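Local coordinates for TRAP dicarboxylate transporter, DctP subunit (Anaerococcus prevoti, PDB 4N91), which binds alpha- and beta-D-glucuronate, probably as the extracytoplasmic solute-binding subunit of a TRAP transporter, at residues A116-E119 with A120-V124; M125-P128 with E129-K132; D326-Q329 with K330-E334. All coordinates share one frame; numbering follows the deposited sequence.

How the contacts relate
The three contacts are local turns of three helices that pack together. Contact 1 opens helix 118-125, contact 2 is the bend into helix 128-135, and contact 3 lies on helix 322-334 near the end of the chain. The centre of contact 3 is about 9 Å from that of contact 1 and about 13 Å from that of contact 2. Asn332 OD1 accepts from Ala116 N at 2.8 Å, tying contact 3 to contact 1. Asp127 OD2 and Tyr331 OH are hydrogen-bonded at 2.7 Å, tying it to contact 2. The pocket is closest to contact 1: the side chain of Tyr121 is about 9 Å from the bound glucuronate.

Contact 1: residues A116-E119 with A120-V124; sequences ASSE and AYHHV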
ATOM      1  N   ALA A 116      -8.249  -7.861 -12.191  1.00 23.12           N
ATOM      2  CA  ALA A 116      -7.864  -8.815 -13.228  1.00 27.97           C
ATOM      3  C   ALA A 116      -6.481  -8.506 -13.779  1.00 30.86           C
ATOM      4  O   ALA A 116      -5.790  -9.406 -14.265  1.00 29.64           O
ATOM      5  CB  ALA A 116      -8.891  -8.811 -14.350  1.00 26.03           C
ATOM      6  N   SER A 117      -6.086  -7.238 -13.719  1.00 25.02           N
ATOM      7  CA  SER A 117      -4.859  -6.778 -14.381  1.00 28.01           C
ATOM      8  C   SER A 117      -4.421  -5.492 -13.724  1.00 24.12           C
ATOM      9  O   SER A 117      -5.226  -4.836 -13.053  1.00 22.91           O
ATOM     10  CB  SER A 117      -5.111  -6.511 -15.870  1.00 28.35           C
ATOM     11  OG  SER A 117      -5.943  -5.374 -16.068  1.00 29.32           O
ATOM     12  N   SER A 118      -3.165  -5.106 -13.936  1.00 22.47           N
ATOM     13  CA  SER A 118      -2.689  -3.847 -13.380  1.00 26.52           C
ATOM     14  C   SER A 118      -3.420  -2.696 -14.057  1.00 26.41           C
ATOM     15  O   SER A 118      -3.703  -1.671 -13.429  1.00 24.69           O
ATOM     16  CB  SER A 118      -1.151  -3.717 -13.480  1.00 31.30           C
ATOM     17  OG  SER A 118      -0.721  -3.556 -14.814  1.00 33.74           O
ATOM     18  N   GLU A 119      -3.793  -2.870 -15.325  1.00 27.66           N
ATOM     19  CA  GLU A 119      -4.537  -1.814 -16.003  1.00 22.81           C
ATOM     20  C   GLU A 119      -5.918  -1.633 -15.368  1.00 21.11           C
ATOM     21  O   GLU A 119      -6.379  -0.502 -15.188  1.00 22.29           O
ATOM     22  CB  GLU A 119      -4.694  -2.095 -17.509  1.00 32.08           C
ATOM     23  CG  GLU A 119      -3.417  -2.514 -18.200  1.00 40.46           C
ATOM     24  CD  GLU A 119      -3.206  -4.026 -18.130  1.00 41.47           C
ATOM     25  OE1 GLU A 119      -4.022  -4.767 -18.737  1.00 58.13           O
ATOM     26  OE2 GLU A 119      -2.255  -4.473 -17.464  1.00 37.08           O
ATOM     27  N   ALA A 120      -6.605  -2.735 -15.060  1.00 22.09           N
ATOM     28  CA  ALA A 120      -7.901  -2.629 -14.382  1.00 21.99           C
ATOM     29  C   ALA A 120      -7.746  -1.870 -13.062  1.00 21.46           C
ATOM     30  O   ALA A 120      -8.493  -0.941 -12.767  1.00 20.70           O
ATOM     31  CB  ALA A 120      -8.497  -4.018 -14.128  1.00 23.38           C
ATOM     32  N   TYR A 121      -6.741  -2.267 -12.296  1.00 21.97           N
ATOM     33  CA  TYR A 121      -6.416  -1.650 -11.028  1.00 19.71           C
ATOM     34  C   TYR A 121      -6.192  -0.134 -11.147  1.00 20.77           C
ATOM     35  O   TYR A 121      -6.791   0.653 -10.425  1.00 18.53           O
ATOM     36  CB  TYR A 121      -5.167  -2.369 -10.494  1.00 19.02           C
ATOM     37  CG  TYR A 121      -4.505  -1.767  -9.280  1.00 16.21           C
ATOM     38  CD1 TYR A 121      -5.249  -1.315  -8.201  1.00 18.19           C
ATOM     39  CD2 TYR A 121      -3.125  -1.705  -9.199  1.00 17.19           C
ATOM     40  CE1 TYR A 121      -4.628  -0.782  -7.070  1.00 18.33           C
ATOM     41  CE2 TYR A 121      -2.480  -1.182  -8.075  1.00 17.19           C
ATOM     42  CZ  TYR A 121      -3.238  -0.720  -7.021  1.00 15.77           C
ATOM     43  OH  TYR A 121      -2.620  -0.206  -5.920  1.00 17.94           O
ATOM     44  N   HIS A 122      -5.328   0.281 -12.066  1.00 21.37           N
ATOM     45  CA  HIS A 122      -5.012   1.696 -12.199  1.00 20.40           C
ATOM     46  C   HIS A 122      -6.239   2.496 -12.601  1.00 21.15           C
ATOM     47  O   HIS A 122      -6.446   3.617 -12.123  1.00 23.37           O
ATOM     48  CB  HIS A 122      -3.916   1.894 -13.234  1.00 22.27           C
ATOM     49  CG  HIS A 122      -2.619   1.276 -12.841  1.00 22.39           C
ATOM     50  ND1 HIS A 122      -1.555   1.162 -13.709  1.00 29.30           N
ATOM     51  CD2 HIS A 122      -2.211   0.734 -11.668  1.00 21.38           C
ATOM     52  CE1 HIS A 122      -0.551   0.565 -13.092  1.00 29.09           C
ATOM     53  NE2 HIS A 122      -0.924   0.291 -11.857  1.00 23.46           N
ATOM     54  N   HIS A 123      -7.062   1.928 -13.470  1.00 21.97           N
ATOM     55  CA  HIS A 123      -8.248   2.639 -13.914  1.00 23.59           C
ATOM     56  C   HIS A 123      -9.257   2.777 -12.787  1.00 22.20           C
ATOM     57  O   HIS A 123      -9.917   3.802 -12.679  1.00 24.12           O
ATOM     58  CB  HIS A 123      -8.878   1.956 -15.122  1.00 26.30           C
ATOM     59  CG  HIS A 123      -8.208   2.312 -16.410  1.00 33.52           C
ATOM     60  ND1 HIS A 123      -7.157   1.587 -16.933  1.00 37.68           N
ATOM     61  CD2 HIS A 123      -8.411   3.348 -17.257  1.00 38.36           C
ATOM     62  CE1 HIS A 123      -6.762   2.146 -18.064  1.00 42.42           C
ATOM     63  NE2 HIS A 123      -7.505   3.218 -18.281  1.00 43.09           N
ATOM     64  N   VAL A 124      -9.370   1.740 -11.961  1.00 21.23           N
ATOM     65  CA  VAL A 124     -10.208   1.809 -10.775  1.00 17.21           C
ATOM     66  C   VAL A 124      -9.773   2.930  -9.834  1.00 22.18           C
ATOM     67  O   VAL A 124     -10.602   3.737  -9.418  1.00 22.59           O
ATOM     68  CB  VAL A 124     -10.272   0.448 -10.031  1.00 19.54           C
ATOM     69  CG1 VAL A 124     -10.839   0.605  -8.620  1.00 17.42           C
ATOM     70  CG2 VAL A 124     -11.120  -0.536 -10.835  1.00 20.73           C
TER
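His122 lays one face of its imidazole over Ser118 O, which sits 3.2 Å above the ring plane, offset toward the rim. This is the first turn of helix 118-125, and Ser117 is its N-cap. Ser117 OG accepts from Ala120 N at 2.9 Å. The first torsion puts OG between the backbone N and the carbonyl carbon (chi1 69°), within reach of that N-H. OG also bonds to Tyr335 O, so this buried hydroxyl has two partners. Ala120 CB lies against OG, 3.5 Å away.

Regular backbone bonds follow. Tyr121 N donates to Ser117 O, and His122 N to the same Ser118 O that lies over its ring. Ser118 OG donates to Glu119 OE2 at 3.2 Å, on the anti side of the carboxylate. The Glu119 chain reaches back to it by a bend at chi2 (88°).

His123 ND1 donates to Glu119 O at 2.8 Å, and His123 N reaches the same oxygen at 3.1 Å. The His123 ring stacks with Tyr335, and its CB packs on Tyr331 of helix 322-334. An alanine here has no imidazole, and Glu119 O is likely to be left with the backbone donor alone and Tyr335 without its stack. The two donors come from opposite faces of the Glu119 carbonyl plane, and Glu119 O lies only 5° out of the imidazole plane.

Contact 2: residues M125-P128 with E129-K132; sequences MDDP and EIVK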
HETATM    1  N   MSE A 125      -8.477   3.008  -9.526  1.00 17.72           N
HETATM    2  CA  MSE A 125      -7.965   3.966  -8.555  1.00 19.30           C
HETATM    3  C   MSE A 125      -8.050   5.391  -9.102  1.00 17.80           C
HETATM    4  O   MSE A 125      -8.054   6.348  -8.324  1.00 19.58           O
HETATM    5  CB  MSE A 125      -6.513   3.621  -8.180  1.00 19.84           C
HETATM    6  CG  MSE A 125      -6.340   2.266  -7.528  1.00 15.96           C
HETATM    7 SE   MSE A 125      -7.543   1.946  -6.009  1.00 25.11          SE
HETATM    8  CE  MSE A 125      -7.030   3.475  -4.859  1.00 16.03           C
ATOM      9  N   ASP A 126      -8.116   5.520 -10.430  1.00 19.77           N
ATOM     10  CA  ASP A 126      -8.204   6.823 -11.079  1.00 20.84           C
ATOM     11  C   ASP A 126      -9.669   7.238 -11.325  1.00 22.99           C
ATOM     12  O   ASP A 126      -9.920   8.296 -11.870  1.00 25.44           O
ATOM     13  CB  ASP A 126      -7.457   6.817 -12.413  1.00 25.59           C
ATOM     14  CG  ASP A 126      -5.956   6.914 -12.249  1.00 29.06           C
ATOM     15  OD1 ASP A 126      -5.494   7.386 -11.185  1.00 24.97           O
ATOM     16  OD2 ASP A 126      -5.244   6.536 -13.195  1.00 31.01           O
ATOM     17  N   ASP A 127     -10.615   6.389 -10.945  1.00 22.74           N
ATOM     18  CA  ASP A 127     -12.037   6.693 -11.142  1.00 22.33           C
ATOM     19  C   ASP A 127     -12.606   7.368  -9.892  1.00 18.63           C
ATOM     20  O   ASP A 127     -12.813   6.729  -8.870  1.00 22.23           O
ATOM     21  CB  ASP A 127     -12.810   5.416 -11.456  1.00 26.59           C
ATOM     22  CG  ASP A 127     -14.277   5.685 -11.860  1.00 30.45           C
ATOM     23  OD1 ASP A 127     -14.833   6.742 -11.508  1.00 28.12           O
ATOM     24  OD2 ASP A 127     -14.877   4.816 -12.512  1.00 32.16           O
ATOM     25  N   PRO A 128     -12.884   8.675  -9.977  1.00 23.20           N
ATOM     26  CA  PRO A 128     -13.335   9.407  -8.796  1.00 26.62           C
ATOM     27  C   PRO A 128     -14.659   8.878  -8.250  1.00 25.66           C
ATOM     28  O   PRO A 128     -14.923   9.021  -7.069  1.00 24.34           O
ATOM     29  CB  PRO A 128     -13.526  10.842  -9.312  1.00 31.04           C
ATOM     30  CG  PRO A 128     -12.905  10.879 -10.652  1.00 36.52           C
ATOM     31  CD  PRO A 128     -12.929   9.500 -11.192  1.00 26.13           C
ATOM     32  N   GLU A 129     -15.490   8.272  -9.084  1.00 25.53           N
ATOM     33  CA  GLU A 129     -16.757   7.778  -8.576  1.00 27.32           C
ATOM     34  C   GLU A 129     -16.558   6.589  -7.668  1.00 27.95           C
ATOM     35  O   GLU A 129     -17.363   6.325  -6.783  1.00 24.93           O
ATOM     36  CB  GLU A 129     -17.686   7.426  -9.717  1.00 29.95           C
ATOM     37  CG  GLU A 129     -18.128   8.656 -10.468  1.00 35.74           C
ATOM     38  CD  GLU A 129     -19.183   8.345 -11.485  1.00 48.90           C
ATOM     39  OE1 GLU A 129     -19.237   7.182 -11.943  1.00 51.69           O
ATOM     40  OE2 GLU A 129     -19.959   9.264 -11.820  1.00 51.75           O
ATOM     41  N   ILE A 130     -15.476   5.865  -7.882  1.00 22.74           N
ATOM     42  CA  ILE A 130     -15.136   4.766  -7.001  1.00 18.50           C
ATOM     43  C   ILE A 130     -14.347   5.254  -5.792  1.00 19.79           C
ATOM     44  O   ILE A 130     -14.689   4.914  -4.678  1.00 21.06           O
ATOM     45  CB  ILE A 130     -14.326   3.674  -7.742  1.00 19.69           C
ATOM     46  CG1 ILE A 130     -15.188   3.053  -8.841  1.00 22.23           C
ATOM     47  CG2 ILE A 130     -13.847   2.594  -6.762  1.00 23.15           C
ATOM     48  CD1 ILE A 130     -14.509   1.962  -9.677  1.00 27.96           C
ATOM     49  N   VAL A 131     -13.268   6.013  -5.997  1.00 20.34           N
ATOM     50  CA  VAL A 131     -12.377   6.305  -4.857  1.00 18.55           C
ATOM     51  C   VAL A 131     -12.874   7.426  -3.941  1.00 19.57           C
ATOM     52  O   VAL A 131     -12.635   7.382  -2.742  1.00 20.85           O
ATOM     53  CB  VAL A 131     -10.907   6.568  -5.288  1.00 16.80           C
ATOM     54  CG1 VAL A 131     -10.329   5.334  -5.940  1.00 19.28           C
ATOM     55  CG2 VAL A 131     -10.801   7.788  -6.217  1.00 22.59           C
ATOM     56  N   LYS A 132     -13.579   8.424  -4.465  1.00 19.45           N
ATOM     57  CA  LYS A 132     -13.923   9.556  -3.611  1.00 23.23           C
ATOM     58  C   LYS A 132     -14.754   9.205  -2.376  1.00 23.52           C
ATOM     59  O   LYS A 132     -14.454   9.684  -1.290  1.00 22.84           O
ATOM     60  CB  LYS A 132     -14.555  10.697  -4.414  1.00 27.90           C
ATOM     61  CG  LYS A 132     -13.599  11.883  -4.519  1.00 39.94           C
ATOM     62  CD  LYS A 132     -13.661  12.659  -5.837  1.00 43.68           C
ATOM     63  CE  LYS A 132     -12.644  13.810  -5.786  1.00 47.63           C
ATOM     64  NZ  LYS A 132     -12.563  14.631  -7.028  1.00 56.76           N
TER
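Asp127 reaches forward over the start of helix 128-135 and caps it. It is the N-cap residue, placed just after helix 118-125 ends. From CB the chain leaves with CG anti to the backbone N (chi1 -172°), which carries the carboxylate up to the first turn. CG comes within 4.1 Å of Ile130 CG1. OD1 then accepts from Glu129 N at 2.9 Å, on its anti side and 33° out of the carboxylate plane. The same oxygen touches Glu129 CB at 3.4 Å. OD2 turns the other way. It lies 4.0 Å from Ile130 CD1 and bonds to the hydroxyl of Tyr331 in helix 322-334. The Asp127 and Ile130 side chains cross at about a right angle.

The backbone of Asp127 closes the turn as well. Its O accepts from both Val131 N and Ile130 N. Pro128 O takes Lys132 N, and the CD of that lysine packs on Pro128 CB.

On the apolar side, Met125, here selenomethionine, curls back through bends at chi2 and chi3. Its CE meets Val131 CG1 at 3.9 Å, and Val131 CG1 also touches Met125 O. Phe109 packs on both side chains.

Two acids lie close at this cap, with Asp127 OD1 4.4 Å from Glu129 OE1. Their repulsion is probably offset in part by the helix N-terminus and by the bonds to both Asp127 oxygens.

Contact 3: residues D326-Q329 with K330-E334; sequences DAIQ and KYNEE
Gln329 and Asn332 set their amides obliquely against each other, one turn apart on helix 322-334. The planes are 62° apart. Asn332 ND2 donates to Gln329 OE1 at 3.1 Å, and the N-H points almost straight at the oxygen. OE1 lies close to the Asn332 amide plane. From the glutamine's side the donor stands above the carbonyl plane, 52° out of it, and so off the lone pairs. Gln329 gets there by folding its chain at chi2 (-48°), which turns the amide back toward Asn332.

Ile328 lies alongside Asn332, pointing the same way, with its CG2 3.9 Å from ND2. Its carbonyl oxygen accepts from Asn332 N at 2.8 Å. The backbone and the side chain of Asn332 are therefore both held from the preceding turn.

The Glu333 side chain folds back over Gln329 O, with CG 3.3 Å from it. That oxygen also accepts from Glu333 N. Tyr331 comes off another side of the helix, and its CD2 lies 3.5 Å from Ala327 O. The Ala327 oxygen accepts only weakly from Tyr331 N and Lys330 N.

The amide of Asn332 leads to the segment before helix 118-125: beside the OD1 bond to Ala116, ND2 also donates to Leu114 O. Tyr331 packs on Val124 of that helix and on Ile130 of helix 128-135. Ala327 touches Ile130 as well, and Ile328 packs on Val124, so helix 322-334 lies against both.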
ATOM      1  N   ASP A 326     -19.063  -4.129  -7.826  1.00 22.19           N
ATOM      2  CA  ASP A 326     -19.685  -4.183  -9.162  1.00 22.69           C
ATOM      3  C   ASP A 326     -18.934  -3.315 -10.162  1.00 26.00           C
ATOM      4  O   ASP A 326     -18.700  -3.725 -11.305  1.00 25.87           O
ATOM      5  CB  ASP A 326     -21.138  -3.717  -9.129  1.00 25.00           C
ATOM      6  CG  ASP A 326     -22.038  -4.633  -8.332  1.00 28.96           C
ATOM      7  OD1 ASP A 326     -21.692  -5.816  -8.131  1.00 30.64           O
ATOM      8  OD2 ASP A 326     -23.100  -4.150  -7.901  1.00 30.83           O
ATOM      9  N   ALA A 327     -18.576  -2.112  -9.734  1.00 23.18           N
ATOM     10  CA  ALA A 327     -17.914  -1.166 -10.608  1.00 26.21           C
ATOM     11  C   ALA A 327     -16.533  -1.682 -10.976  1.00 26.56           C
ATOM     12  O   ALA A 327     -16.092  -1.548 -12.110  1.00 27.78           O
ATOM     13  CB  ALA A 327     -17.827   0.201  -9.938  1.00 24.98           C
ATOM     14  N   ILE A 328     -15.851  -2.278 -10.004  1.00 22.42           N
ATOM     15  CA  ILE A 328     -14.531  -2.871 -10.245  1.00 22.57           C
ATOM     16  C   ILE A 328     -14.633  -3.993 -11.275  1.00 25.99           C
ATOM     17  O   ILE A 328     -13.780  -4.121 -12.163  1.00 25.04           O
ATOM     18  CB  ILE A 328     -13.923  -3.365  -8.931  1.00 20.29           C
ATOM     19  CG1 ILE A 328     -13.525  -2.160  -8.082  1.00 22.03           C
ATOM     20  CG2 ILE A 328     -12.726  -4.278  -9.184  1.00 20.87           C
ATOM     21  CD1 ILE A 328     -13.162  -2.503  -6.664  1.00 22.75           C
ATOM     22  N   GLN A 329     -15.689  -4.793 -11.183  1.00 24.40           N
ATOM     23  CA  GLN A 329     -15.874  -5.859 -12.158  1.00 25.47           C
ATOM     24  C   GLN A 329     -16.011  -5.331 -13.578  1.00 30.57           C
ATOM     25  O   GLN A 329     -15.554  -5.974 -14.526  1.00 29.42           O
ATOM     26  CB  GLN A 329     -17.066  -6.754 -11.819  1.00 30.48           C
ATOM     27  CG  GLN A 329     -16.902  -7.505 -10.498  1.00 32.32           C
ATOM     28  CD  GLN A 329     -15.548  -8.200 -10.347  1.00 31.86           C
ATOM     29  OE1 GLN A 329     -14.989  -8.729 -11.304  1.00 30.65           O
ATOM     30  NE2 GLN A 329     -15.022  -8.196  -9.142  1.00 34.26           N
ATOM     31  N   LYS A 330     -16.624  -4.168 -13.750  1.00 26.71           N
ATOM     32  CA  LYS A 330     -16.744  -3.626 -15.091  1.00 32.41           C
ATOM     33  C   LYS A 330     -15.356  -3.300 -15.631  1.00 30.31           C
ATOM     34  O   LYS A 330     -15.052  -3.544 -16.800  1.00 30.56           O
ATOM     35  CB  LYS A 330     -17.657  -2.395 -15.114  1.00 33.18           C
ATOM     36  CG  LYS A 330     -19.134  -2.742 -14.969  1.00 42.97           C
ATOM     37  CD  LYS A 330     -20.015  -1.502 -14.921  1.00 51.31           C
ATOM     38  CE  LYS A 330     -19.944  -0.703 -16.216  1.00 57.25           C
ATOM     39  NZ  LYS A 330     -20.957   0.395 -16.246  1.00 61.31           N
ATOM     40  N   TYR A 331     -14.501  -2.756 -14.779  1.00 28.46           N
ATOM     41  CA  TYR A 331     -13.145  -2.470 -15.201  1.00 24.29           C
ATOM     42  C   TYR A 331     -12.379  -3.760 -15.466  1.00 28.85           C
ATOM     43  O   TYR A 331     -11.541  -3.809 -16.367  1.00 26.57           O
ATOM     44  CB  TYR A 331     -12.414  -1.613 -14.184  1.00 25.72           C
ATOM     45  CG  TYR A 331     -12.738  -0.153 -14.318  1.00 25.97           C
ATOM     46  CD1 TYR A 331     -12.263   0.581 -15.399  1.00 32.29           C
ATOM     47  CD2 TYR A 331     -13.506   0.497 -13.363  1.00 25.74           C
ATOM     48  CE1 TYR A 331     -12.541   1.915 -15.520  1.00 28.48           C
ATOM     49  CE2 TYR A 331     -13.786   1.828 -13.476  1.00 27.05           C
ATOM     50  CZ  TYR A 331     -13.299   2.534 -14.560  1.00 29.92           C
ATOM     51  OH  TYR A 331     -13.587   3.869 -14.678  1.00 31.48           O
ATOM     52  N   ASN A 332     -12.653  -4.805 -14.689  1.00 26.10           N
ATOM     53  CA  ASN A 332     -11.985  -6.089 -14.923  1.00 25.05           C
ATOM     54  C   ASN A 332     -12.348  -6.613 -16.306  1.00 28.95           C
ATOM     55  O   ASN A 332     -11.520  -7.200 -16.999  1.00 28.81           O
ATOM     56  CB  ASN A 332     -12.353  -7.121 -13.853  1.00 25.05           C
ATOM     57  CG  ASN A 332     -11.584  -6.922 -12.557  1.00 24.59           C
ATOM     58  OD1 ASN A 332     -10.519  -6.304 -12.533  1.00 23.69           O
ATOM     59  ND2 ASN A 332     -12.133  -7.444 -11.458  1.00 25.39           N
ATOM     60  N   GLU A 333     -13.596  -6.391 -16.698  1.00 29.26           N
ATOM     61  CA  GLU A 333     -14.072  -6.834 -18.015  1.00 32.75           C
ATOM     62  C   GLU A 333     -13.459  -6.031 -19.162  1.00 33.90           C
ATOM     63  O   GLU A 333     -13.136  -6.577 -20.218  1.00 35.11           O
ATOM     64  CB  GLU A 333     -15.598  -6.727 -18.070  1.00 38.54           C
ATOM     65  CG  GLU A 333     -16.302  -7.741 -17.189  1.00 45.03           C
ATOM     66  CD  GLU A 333     -17.718  -7.319 -16.824  1.00 56.41           C
ATOM     67  OE1 GLU A 333     -18.364  -6.622 -17.639  1.00 64.77           O
ATOM     68  OE2 GLU A 333     -18.180  -7.686 -15.718  1.00 56.56           O
ATOM     69  N   GLU A 334     -13.314  -4.732 -18.947  1.00 31.41           N
ATOM     70  CA  GLU A 334     -12.738  -3.830 -19.938  1.00 31.25           C
ATOM     71  C   GLU A 334     -11.225  -4.028 -20.074  1.00 37.11           C
ATOM     72  O   GLU A 334     -10.666  -3.865 -21.160  1.00 33.35           O
ATOM     73  CB  GLU A 334     -13.057  -2.386 -19.549  1.00 37.35           C
ATOM     74  CG  GLU A 334     -12.555  -1.335 -20.528  1.00 53.18           C
ATOM     75  CD  GLU A 334     -13.066   0.066 -20.205  1.00 59.12           C
ATOM     76  OE1 GLU A 334     -13.807   0.221 -19.203  1.00 57.56           O
ATOM     77  OE2 GLU A 334     -12.720   1.006 -20.960  1.00 61.05           O
TER